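Local coordinates for probable molybdopterin-guanine dinucleotide biosynthesis protein A (Aquifex aeolicus, PDB 2E8B) that probably transfers the GMP moiety of GTP to Mo-molybdopterin, with magnesium as cofactor, to form the molybdopterin guanine dinucleotide form of the molybdenum cofactor, at residues A[13-18]-A[53-58]; A[96-101]-A[142-147]; A[109-114]-A[179-184]; A[127-132]-A[172-177]. All blocks are in the same frame, centred on the assembly; numbering follows the deposited sequence.

Contact 1. Residues A[13-18]-A[53-58]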
# COMPACT_ATOMS: atom_id res chain seq x y z
N LYS A 13 -4.95 -16.51 -3.06
CA LYS A 13 -4.11 -17.02 -1.99
C LYS A 13 -3.43 -15.88 -1.25
O LYS A 13 -2.67 -16.09 -0.31
CB LYS A 13 -3.06 -17.99 -2.54
CG LYS A 13 -3.63 -19.33 -3.00
CD LYS A 13 -4.24 -20.10 -1.83
CE LYS A 13 -4.69 -21.49 -2.26
NZ LYS A 13 -5.26 -22.27 -1.13
N VAL A 14 -3.71 -14.65 -1.69
CA VAL A 14 -3.15 -13.48 -1.03
C VAL A 14 -4.14 -13.17 0.09
O VAL A 14 -5.22 -12.64 -0.15
CB VAL A 14 -3.06 -12.28 -2.00
CG1 VAL A 14 -2.51 -11.06 -1.26
CG2 VAL A 14 -2.15 -12.63 -3.18
N ASN A 15 -3.78 -13.54 1.31
CA ASN A 15 -4.64 -13.34 2.47
C ASN A 15 -4.24 -12.18 3.37
O ASN A 15 -4.96 -11.84 4.31
CB ASN A 15 -4.69 -14.61 3.31
CG ASN A 15 -5.22 -15.80 2.54
OD1 ASN A 15 -6.35 -15.78 2.05
ND2 ASN A 15 -4.41 -16.85 2.43
N THR A 16 -3.09 -11.55 3.10
CA THR A 16 -2.65 -10.45 3.94
C THR A 16 -2.39 -9.16 3.17
O THR A 16 -1.99 -9.19 2.00
CB THR A 16 -1.37 -10.84 4.72
OG1 THR A 16 -0.24 -10.83 3.83
CG2 THR A 16 -1.52 -12.24 5.30
N CYS A 17 -2.64 -8.04 3.83
CA CYS A 17 -2.45 -6.73 3.22
C CYS A 17 -1.76 -5.77 4.17
O CYS A 17 -2.02 -5.78 5.38
CB CYS A 17 -3.82 -6.15 2.81
SG CYS A 17 -3.82 -4.48 2.09
N TYR A 18 -0.89 -4.93 3.62
CA TYR A 18 -0.17 -3.94 4.41
C TYR A 18 -0.59 -2.56 3.95
O TYR A 18 -0.46 -2.22 2.78
CB TYR A 18 1.33 -4.12 4.21
CG TYR A 18 1.84 -5.39 4.82
CD1 TYR A 18 1.78 -6.58 4.12
CD2 TYR A 18 2.30 -5.41 6.14
CE1 TYR A 18 2.17 -7.77 4.70
CE2 TYR A 18 2.70 -6.60 6.73
CZ TYR A 18 2.63 -7.78 6.01
OH TYR A 18 3.01 -8.96 6.58
N VAL A 53 -11.60 -7.51 2.54
CA VAL A 53 -11.03 -8.40 1.53
C VAL A 53 -10.01 -9.42 2.07
O VAL A 53 -9.95 -10.55 1.59
CB VAL A 53 -10.35 -7.59 0.40
CG1 VAL A 53 -9.59 -8.52 -0.54
CG2 VAL A 53 -11.40 -6.80 -0.36
N PHE A 54 -9.20 -9.01 3.05
CA PHE A 54 -8.16 -9.88 3.58
C PHE A 54 -8.35 -10.40 5.00
O PHE A 54 -8.93 -9.72 5.85
CB PHE A 54 -6.82 -9.16 3.49
CG PHE A 54 -6.49 -8.67 2.11
CD1 PHE A 54 -6.01 -9.54 1.14
CD2 PHE A 54 -6.69 -7.33 1.77
CE1 PHE A 54 -5.72 -9.09 -0.15
CE2 PHE A 54 -6.41 -6.87 0.48
CZ PHE A 54 -5.92 -7.76 -0.48
N LYS A 55 -7.82 -11.59 5.26
CA LYS A 55 -7.91 -12.22 6.57
C LYS A 55 -7.09 -11.43 7.59
O LYS A 55 -7.47 -11.30 8.75
CB LYS A 55 -7.38 -13.66 6.50
CG LYS A 55 -8.05 -14.50 5.42
CD LYS A 55 -7.45 -15.89 5.28
CE LYS A 55 -7.73 -16.75 6.50
NZ LYS A 55 -7.34 -18.17 6.28
N GLU A 56 -5.95 -10.90 7.14
CA GLU A 56 -5.09 -10.12 8.01
C GLU A 56 -4.66 -8.82 7.34
O GLU A 56 -4.28 -8.80 6.17
CB GLU A 56 -3.85 -10.93 8.40
CG GLU A 56 -4.18 -12.25 9.07
CD GLU A 56 -2.96 -12.93 9.66
OE1 GLU A 56 -1.97 -13.12 8.93
OE2 GLU A 56 -3.01 -13.28 10.86
N VAL A 57 -4.75 -7.73 8.09
CA VAL A 57 -4.37 -6.41 7.60
C VAL A 57 -3.49 -5.73 8.64
O VAL A 57 -3.84 -5.67 9.81
CB VAL A 57 -5.61 -5.52 7.36
CG1 VAL A 57 -5.18 -4.18 6.79
CG2 VAL A 57 -6.57 -6.21 6.42
N TYR A 58 -2.34 -5.22 8.20
CA TYR A 58 -1.43 -4.54 9.10
C TYR A 58 -1.20 -3.11 8.64
O TYR A 58 -1.31 -2.81 7.45
CB TYR A 58 -0.07 -5.25 9.15
CG TYR A 58 -0.14 -6.71 9.52
CD1 TYR A 58 -0.31 -7.68 8.54
CD2 TYR A 58 -0.06 -7.12 10.84
CE1 TYR A 58 -0.40 -9.02 8.86
CE2 TYR A 58 -0.15 -8.47 11.19
CZ TYR A 58 -0.32 -9.41 10.19
OH TYR A 58 -0.41 -10.75 10.51
O HOH W 1 -7.87 -12.24 -0.10
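C17 packs against the F54 ring at the dense end of this contact, its CB lying over one face only 3.3 Å from F54 CD2. With SG anti to the backbone N (chi1 177°), C17 SG also approaches the ring obliquely, 4.6 Å from the F54 ring centroid, a sulfur-aromatic contact. V53 CG1 sits over the ring centre, the carbonyl oxygen of V14 meets the ring edge in plane, and V115 and L119 of helix 112-120 pack on it too. The short cysteine lets the F54 ring lie close against the strand. The open side holds the partly exposed N15 and E56 and the exposed K55: K55 CD lies 3.4 Å from N15 OD1, and Y58 OH makes a weak 3.2 Å hydrogen bond to E56 OE1. T16 and Y18 are buried on the strand face; T16 CG2 rests beside the E56 carboxylate, and the Y18 and Y58 rings, planes at 20°, are slid apart and barely overlap. Backbone bonds E56 N to N15 O, C17 N to E56 O and Y58 N to C17 O knit 16-18 and 56-58 in parallel. Helix 32-51 connects these strands, giving the beta-alpha-beta unit that opens the Rossmann-like GT-A nucleotidyltransferase fold.

Contact 2. Residues A[96-101]-A[142-147]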
# COMPACT_ATOMS: atom_id res chain seq x y z
N LYS A 96 4.27 -13.00 5.91
CA LYS A 96 4.26 -14.40 6.33
C LYS A 96 3.88 -15.31 5.17
O LYS A 96 3.93 -16.54 5.29
CB LYS A 96 3.28 -14.60 7.49
CG LYS A 96 3.47 -13.64 8.66
CD LYS A 96 4.91 -13.63 9.16
CE LYS A 96 5.07 -12.62 10.30
NZ LYS A 96 6.51 -12.38 10.62
N GLU A 97 3.47 -14.71 4.06
CA GLU A 97 3.10 -15.47 2.86
C GLU A 97 3.98 -14.97 1.71
O GLU A 97 4.58 -13.91 1.81
CB GLU A 97 1.62 -15.26 2.53
CG GLU A 97 0.65 -15.71 3.62
CD GLU A 97 -0.78 -15.77 3.14
OE1 GLU A 97 -1.26 -14.79 2.54
OE2 GLU A 97 -1.45 -16.81 3.36
N GLU A 98 4.05 -15.75 0.63
CA GLU A 98 4.89 -15.40 -0.51
C GLU A 98 4.47 -14.14 -1.27
O GLU A 98 5.32 -13.42 -1.81
CB GLU A 98 4.95 -16.57 -1.49
CG GLU A 98 5.79 -16.30 -2.73
CD GLU A 98 7.21 -15.88 -2.39
OE1 GLU A 98 7.92 -16.67 -1.72
OE2 GLU A 98 7.62 -14.77 -2.78
N ASN A 99 3.17 -13.87 -1.32
CA ASN A 99 2.67 -12.69 -2.01
C ASN A 99 1.73 -11.94 -1.07
O ASN A 99 0.84 -12.54 -0.46
CB ASN A 99 1.92 -13.10 -3.28
CG ASN A 99 2.80 -13.86 -4.25
OD1 ASN A 99 3.81 -13.35 -4.73
ND2 ASN A 99 2.43 -15.11 -4.54
N VAL A 100 1.93 -10.63 -0.94
CA VAL A 100 1.09 -9.83 -0.07
C VAL A 100 0.61 -8.58 -0.79
O VAL A 100 1.25 -8.10 -1.72
CB VAL A 100 1.85 -9.42 1.22
CG1 VAL A 100 2.32 -10.66 1.97
CG2 VAL A 100 3.02 -8.51 0.88
N PHE A 101 -0.54 -8.07 -0.36
CA PHE A 101 -1.07 -6.87 -0.97
C PHE A 101 -0.50 -5.65 -0.26
O PHE A 101 -0.22 -5.68 0.94
CB PHE A 101 -2.60 -6.83 -0.89
CG PHE A 101 -3.23 -6.01 -1.98
CD1 PHE A 101 -3.39 -4.64 -1.83
CD2 PHE A 101 -3.59 -6.60 -3.19
CE1 PHE A 101 -3.90 -3.86 -2.87
CE2 PHE A 101 -4.10 -5.84 -4.23
CZ PHE A 101 -4.25 -4.46 -4.08
N SER A 142 5.78 -9.64 -4.21
CA SER A 142 6.34 -10.92 -3.79
C SER A 142 7.44 -10.74 -2.75
O SER A 142 8.29 -9.86 -2.88
CB SER A 142 6.92 -11.66 -5.00
OG SER A 142 7.63 -12.82 -4.58
N LYS A 143 7.43 -11.58 -1.73
CA LYS A 143 8.44 -11.51 -0.68
C LYS A 143 9.82 -11.79 -1.26
O LYS A 143 10.84 -11.37 -0.71
CB LYS A 143 8.12 -12.52 0.42
CG LYS A 143 8.95 -12.35 1.68
CD LYS A 143 8.61 -13.41 2.71
CE LYS A 143 9.49 -13.26 3.94
NZ LYS A 143 9.23 -11.99 4.66
N LYS A 144 9.85 -12.50 -2.39
CA LYS A 144 11.10 -12.85 -3.05
C LYS A 144 11.87 -11.62 -3.52
O LYS A 144 13.04 -11.72 -3.89
CB LYS A 144 10.83 -13.79 -4.23
CG LYS A 144 10.32 -15.16 -3.82
CD LYS A 144 10.09 -16.08 -5.01
CE LYS A 144 9.59 -17.44 -4.56
NZ LYS A 144 9.41 -18.39 -5.70
N LEU A 145 11.21 -10.47 -3.49
CA LEU A 145 11.82 -9.22 -3.92
C LEU A 145 12.62 -8.58 -2.78
O LEU A 145 13.37 -7.62 -3.01
CB LEU A 145 10.75 -8.25 -4.37
CG LEU A 145 9.85 -8.71 -5.52
CD1 LEU A 145 8.69 -7.75 -5.65
CD2 LEU A 145 10.65 -8.78 -6.81
N LEU A 146 12.46 -9.10 -1.57
CA LEU A 146 13.15 -8.54 -0.41
C LEU A 146 14.65 -8.31 -0.61
O LEU A 146 15.16 -7.24 -0.30
CB LEU A 146 12.91 -9.43 0.81
CG LEU A 146 13.29 -8.84 2.16
CD1 LEU A 146 12.65 -7.46 2.34
CD2 LEU A 146 12.84 -9.78 3.26
N GLU A 147 15.36 -9.32 -1.12
CA GLU A 147 16.80 -9.19 -1.33
C GLU A 147 17.15 -8.01 -2.24
O GLU A 147 18.07 -7.24 -1.95
CB GLU A 147 17.36 -10.47 -1.94
CG GLU A 147 18.82 -10.36 -2.35
CD GLU A 147 19.39 -11.68 -2.86
OE1 GLU A 147 18.85 -12.23 -3.84
OE2 GLU A 147 20.38 -12.16 -2.27
O HOH W 2 5.97 -14.67 -5.59
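E98 and S142 anchor a polar, near-surface junction where the entry to strand 99-104 meets the turn between strand 140-142 and helix 146-154. Across it, N99 and S142 form an antiparallel, non-hydrogen-bonded pair. The carboxylate of E98 does most of the work. Its CG stands anti to the backbone N (chi1 179°), and a bend at chi2 of 56° turns CD back toward the turn. One oxygen, E98 OE2, then accepts twice: S142 OG donates at 2.7 Å nearly along the C-O axis, and K144 N donates at 3.2 Å to the syn lone pair with a bent angle of 137°. The backbone adds a straighter bond, from K143 N to E98 O at 2.8 Å. Glutamate suits this place because one flexible acid can collect a hydroxyl and an amide at the turn. The K144 chain crosses the E98 side chain at about a right angle, with its CE 3.4 Å from E98 OE1. The ammonium stays beyond salt-bridge range, so any attraction is probably modest. A water lies 2.7 Å from both S142 OG and N99 OD1 and may bridge them. K143 points its amine elsewhere, to the carbonyl oxygens of L92 and A95 at the end of helix 84-94. The junction lies beside that helix, with strand 16-22 on the other edge of strand 99-104; just before these strands, E97 OE1 accepts from N15 N.

Contact 3. Residues A[109-114]-A[179-184]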
# COMPACT_ATOMS: atom_id res chain seq x y z
N LEU A 109 -10.89 7.38 -1.96
CA LEU A 109 -11.98 6.78 -2.72
C LEU A 109 -11.82 5.28 -3.02
O LEU A 109 -12.60 4.72 -3.78
CB LEU A 109 -12.17 7.55 -4.03
CG LEU A 109 -12.61 9.00 -3.80
CD1 LEU A 109 -12.56 9.76 -5.11
CD2 LEU A 109 -14.01 9.02 -3.21
N MET A 110 -10.83 4.65 -2.40
CA MET A 110 -10.60 3.22 -2.64
C MET A 110 -11.84 2.38 -2.33
O MET A 110 -12.58 2.65 -1.38
CB MET A 110 -9.42 2.72 -1.80
CG MET A 110 -9.04 1.25 -2.00
SD MET A 110 -8.65 0.75 -3.73
CE MET A 110 -7.33 1.91 -4.13
N LYS A 111 -12.07 1.39 -3.18
CA LYS A 111 -13.19 0.48 -3.04
C LYS A 111 -12.66 -0.94 -3.14
O LYS A 111 -11.67 -1.19 -3.82
CB LYS A 111 -14.24 0.70 -4.13
CG LYS A 111 -15.18 1.85 -3.87
CD LYS A 111 -16.44 1.72 -4.72
CE LYS A 111 -17.51 2.71 -4.27
NZ LYS A 111 -18.81 2.50 -4.97
N LYS A 112 -13.33 -1.86 -2.47
CA LYS A 112 -12.90 -3.25 -2.49
C LYS A 112 -12.82 -3.82 -3.90
O LYS A 112 -11.93 -4.62 -4.19
CB LYS A 112 -13.86 -4.09 -1.65
CG LYS A 112 -15.28 -4.15 -2.19
CD LYS A 112 -16.20 -4.89 -1.24
CE LYS A 112 -15.71 -6.29 -0.98
NZ LYS A 112 -16.67 -7.07 -0.14
N GLU A 113 -13.74 -3.42 -4.78
CA GLU A 113 -13.72 -3.95 -6.15
C GLU A 113 -12.39 -3.68 -6.85
O GLU A 113 -11.94 -4.48 -7.67
CB GLU A 113 -14.86 -3.36 -6.98
CG GLU A 113 -16.25 -3.76 -6.49
CD GLU A 113 -16.89 -2.70 -5.62
OE1 GLU A 113 -16.24 -2.23 -4.67
OE2 GLU A 113 -18.05 -2.34 -5.90
N THR A 114 -11.77 -2.55 -6.54
CA THR A 114 -10.50 -2.21 -7.17
C THR A 114 -9.44 -3.18 -6.68
O THR A 114 -8.63 -3.68 -7.46
CB THR A 114 -10.09 -0.78 -6.83
OG1 THR A 114 -11.11 0.12 -7.30
CG2 THR A 114 -8.77 -0.42 -7.48
N ARG A 179 -11.30 3.87 -12.02
CA ARG A 179 -10.13 4.74 -12.02
C ARG A 179 -10.19 5.83 -10.95
O ARG A 179 -9.16 6.17 -10.37
CB ARG A 179 -9.95 5.37 -13.41
CG ARG A 179 -9.41 4.38 -14.44
CD ARG A 179 -9.68 4.82 -15.86
NE ARG A 179 -9.08 6.11 -16.19
CZ ARG A 179 -7.86 6.27 -16.71
NH1 ARG A 179 -7.10 5.22 -16.97
NH2 ARG A 179 -7.42 7.49 -16.99
N TYR A 180 -11.38 6.34 -10.67
CA TYR A 180 -11.51 7.39 -9.67
C TYR A 180 -11.17 6.89 -8.26
O TYR A 180 -10.86 7.69 -7.38
CB TYR A 180 -12.94 7.96 -9.69
CG TYR A 180 -13.96 7.13 -8.95
CD1 TYR A 180 -14.54 6.01 -9.54
CD2 TYR A 180 -14.33 7.46 -7.64
CE1 TYR A 180 -15.47 5.23 -8.85
CE2 TYR A 180 -15.26 6.69 -6.94
CZ TYR A 180 -15.82 5.58 -7.55
OH TYR A 180 -16.74 4.81 -6.88
N THR A 181 -11.21 5.58 -8.06
CA THR A 181 -10.92 5.02 -6.75
C THR A 181 -9.45 5.14 -6.38
O THR A 181 -9.06 4.85 -5.25
CB THR A 181 -11.33 3.52 -6.66
OG1 THR A 181 -10.47 2.74 -7.50
CG2 THR A 181 -12.78 3.34 -7.09
N LEU A 182 -8.63 5.59 -7.33
CA LEU A 182 -7.20 5.73 -7.10
C LEU A 182 -6.75 7.18 -6.93
O LEU A 182 -5.55 7.46 -6.85
CB LEU A 182 -6.42 5.08 -8.25
CG LEU A 182 -6.43 3.54 -8.17
CD1 LEU A 182 -6.34 2.93 -9.55
CD2 LEU A 182 -5.26 3.09 -7.30
N LEU A 183 -7.70 8.10 -6.87
CA LEU A 183 -7.36 9.52 -6.71
C LEU A 183 -6.88 9.82 -5.29
O LEU A 183 -7.16 9.06 -4.36
CB LEU A 183 -8.57 10.39 -7.05
CG LEU A 183 -9.08 10.35 -8.49
CD1 LEU A 183 -10.38 11.13 -8.61
CD2 LEU A 183 -8.03 10.93 -9.42
N ASN A 184 -6.16 10.92 -5.13
CA ASN A 184 -5.68 11.32 -3.81
C ASN A 184 -6.51 12.53 -3.39
O ASN A 184 -7.31 13.03 -4.17
CB ASN A 184 -4.20 11.71 -3.85
CG ASN A 184 -3.33 10.63 -4.47
OD1 ASN A 184 -3.32 10.45 -5.69
ND2 ASN A 184 -2.61 9.90 -3.63
O HOH W 3 -8.63 7.10 -3.59
O HOH W 4 -17.69 2.46 -7.45
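T114 and T181 meet through their hydroxyls, T114 OG1 donating to T181 OG1 at 2.7 Å while the two side chains slide past each other in opposite directions. T181 OG1 is placed between its backbone N and carbonyl carbon (chi1 68°), where it also bonds to the carbonyl oxygen of L178. Threonine fits here because its hydroxyl serves a buried polar link while its carbons pack: T181 CB lies 3.4 Å from L109 O. Around this centre come apolar contacts. L109 CD1 reaches the edge of the Y180 ring, 3.9 Å from Y180 CD2, with the leucine crossing the tyrosine at about a right angle. The flexible thioether chain of M110, bent at chi2 and chi3, brings methyl CE to 4.0 Å from L182 CD2, and L182 in turn packs on T131, V138 and I174. Waters complete the contact. One accepts from L109 N and donates to T181 O and L183 O, tying the two backbones together. A second joins K111 NZ, at 2.7 Å, to Y180 OH, while T181 CG2 sits over one face of that ring, offset toward the rim. K111 is the N-cap residue of helix 112-120. The contact thus joins the 3-10 turn 180-182 to the start of that helix, which follows the loop carrying D106, predicted to bind magnesium and GTP, as in GT-A-clan enzymes.

Contact 4. Residues A[127-132]-A[172-177]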
# COMPACT_ATOMS: atom_id res chain seq x y z
N SER A 127 2.38 -6.92 -9.38
CA SER A 127 1.27 -6.46 -10.22
C SER A 127 0.74 -5.22 -9.52
O SER A 127 0.31 -5.28 -8.37
CB SER A 127 0.18 -7.52 -10.32
OG SER A 127 0.59 -8.58 -11.17
N VAL A 128 0.79 -4.09 -10.21
CA VAL A 128 0.32 -2.85 -9.64
C VAL A 128 -0.72 -2.19 -10.51
O VAL A 128 -0.72 -2.35 -11.74
CB VAL A 128 1.48 -1.86 -9.41
CG1 VAL A 128 2.29 -2.28 -8.19
CG2 VAL A 128 2.36 -1.82 -10.64
N ALA A 129 -1.60 -1.43 -9.87
CA ALA A 129 -2.67 -0.73 -10.56
C ALA A 129 -2.14 0.36 -11.48
O ALA A 129 -1.19 1.06 -11.15
CB ALA A 129 -3.63 -0.12 -9.53
N LYS A 130 -2.78 0.51 -12.64
CA LYS A 130 -2.37 1.51 -13.62
C LYS A 130 -3.55 2.26 -14.21
O LYS A 130 -4.43 1.68 -14.84
CB LYS A 130 -1.57 0.84 -14.75
CG LYS A 130 -1.16 1.78 -15.88
CD LYS A 130 -0.17 2.83 -15.42
CE LYS A 130 0.25 3.75 -16.56
NZ LYS A 130 0.94 3.02 -17.66
N THR A 131 -3.57 3.57 -13.98
CA THR A 131 -4.59 4.45 -14.54
C THR A 131 -3.70 5.32 -15.42
O THR A 131 -2.91 4.79 -16.20
CB THR A 131 -5.26 5.33 -13.47
OG1 THR A 131 -4.28 6.12 -12.80
CG2 THR A 131 -6.00 4.47 -12.46
N GLU A 132 -3.83 6.64 -15.31
CA GLU A 132 -2.97 7.52 -16.08
C GLU A 132 -1.61 7.45 -15.40
O GLU A 132 -0.57 7.64 -16.02
CB GLU A 132 -3.49 8.96 -16.03
CG GLU A 132 -4.77 9.17 -16.81
CD GLU A 132 -4.58 8.95 -18.29
OE1 GLU A 132 -3.69 9.62 -18.87
OE2 GLU A 132 -5.30 8.12 -18.88
N VAL A 172 -1.82 -3.52 -14.15
CA VAL A 172 -3.20 -3.98 -14.17
C VAL A 172 -3.97 -2.73 -14.58
O VAL A 172 -4.11 -1.80 -13.79
CB VAL A 172 -3.67 -4.47 -12.79
CG1 VAL A 172 -5.13 -4.88 -12.86
CG2 VAL A 172 -2.83 -5.64 -12.33
N GLU A 173 -4.40 -2.69 -15.84
CA GLU A 173 -5.15 -1.54 -16.34
C GLU A 173 -6.47 -1.47 -15.60
O GLU A 173 -7.31 -2.37 -15.73
CB GLU A 173 -5.40 -1.68 -17.84
CG GLU A 173 -6.12 -0.49 -18.46
CD GLU A 173 -6.43 -0.70 -19.92
OE1 GLU A 173 -5.49 -0.89 -20.71
OE2 GLU A 173 -7.63 -0.67 -20.29
N ILE A 174 -6.66 -0.42 -14.82
CA ILE A 174 -7.88 -0.27 -14.05
C ILE A 174 -9.06 0.09 -14.93
O ILE A 174 -8.98 1.02 -15.73
CB ILE A 174 -7.71 0.80 -12.94
CG1 ILE A 174 -6.62 0.35 -11.96
CG2 ILE A 174 -9.03 1.02 -12.22
CD1 ILE A 174 -6.88 -1.01 -11.33
N PRO A 175 -10.17 -0.66 -14.79
CA PRO A 175 -11.37 -0.39 -15.58
C PRO A 175 -11.81 1.05 -15.39
O PRO A 175 -11.69 1.60 -14.30
CB PRO A 175 -12.38 -1.38 -15.01
CG PRO A 175 -11.54 -2.55 -14.65
CD PRO A 175 -10.32 -1.89 -14.00
N GLU A 176 -12.30 1.65 -16.47
CA GLU A 176 -12.75 3.04 -16.45
C GLU A 176 -13.55 3.44 -15.22
O GLU A 176 -13.27 4.47 -14.60
CB GLU A 176 -13.56 3.33 -17.72
CG GLU A 176 -14.31 4.66 -17.71
CD GLU A 176 -13.40 5.86 -17.49
OE1 GLU A 176 -12.18 5.75 -17.72
OE2 GLU A 176 -13.93 6.93 -17.11
N GLU A 177 -14.54 2.64 -14.84
CA GLU A 177 -15.38 2.98 -13.71
C GLU A 177 -14.74 2.83 -12.33
O GLU A 177 -15.38 3.12 -11.32
CB GLU A 177 -16.71 2.22 -13.78
CG GLU A 177 -17.55 2.68 -14.98
CD GLU A 177 -19.02 2.31 -14.84
OE1 GLU A 177 -19.58 2.50 -13.75
OE2 GLU A 177 -19.61 1.85 -15.84
O HOH W 5 -6.99 2.71 -16.36
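V172 and the chain from V128 to K130 are joined first by main-chain hydrogen bonds in parallel register. V172 N donates to V128 O at 2.9 Å, K130 N to V172 O at 2.9 Å, and I174 N to K130 O at 3.1 Å; the last is almost straight at the hydrogen, 174°, and carries the pairing one residue past the end of strand 170-173. Apolar contacts follow on the side of A129 and V172. The short A129 lets I174 approach, I174 CD1 coming 3.8 Å from A129 CB because chi1 and chi2 both turn near -60°. T131 lies beside I174, pointing the same way, with T131 CG2 4.1 Å from I174 CB, and the branched V172 packs more loosely on S127 and on Y117 of helix 112-120. Polar side chains occupy the other side: K130 leads its amine off to a salt bridge with E171, an apt use of a long lysine near the surface, and E173 is solvent-exposed. A water lies 2.7 Å from I174 O and farther from K130 O. The pairing of strand 126-130 with strand 170-173 is a parallel step in the mixed sheet of this MobA-like, GT-A clan fold.

Overall arrangement
Contacts 1, 2 and 4 belong to one mixed sheet, whereas contact 3 fastens a late loop to the start of helix 112-120. Contact 1 closes first along the chain; contacts 2 and 3 alternate their segments, as do 2 and 4, and contact 4 is nested inside the loop closed by contact 3. Contacts 1 and 2 touch through neighbouring strands 16-22 and 99-104, their centres 12 Å apart. Contacts 3 and 4, centred 10 Å apart, share the R179-E132 salt bridge and L182 packing. Contacts 2 and 3 are centred 24 Å apart, across the chain's centre. Contacts 1, 2 and 4 tie the sheet from strand 56-61 to 170-173, and contact 3 adds the late loop near D106.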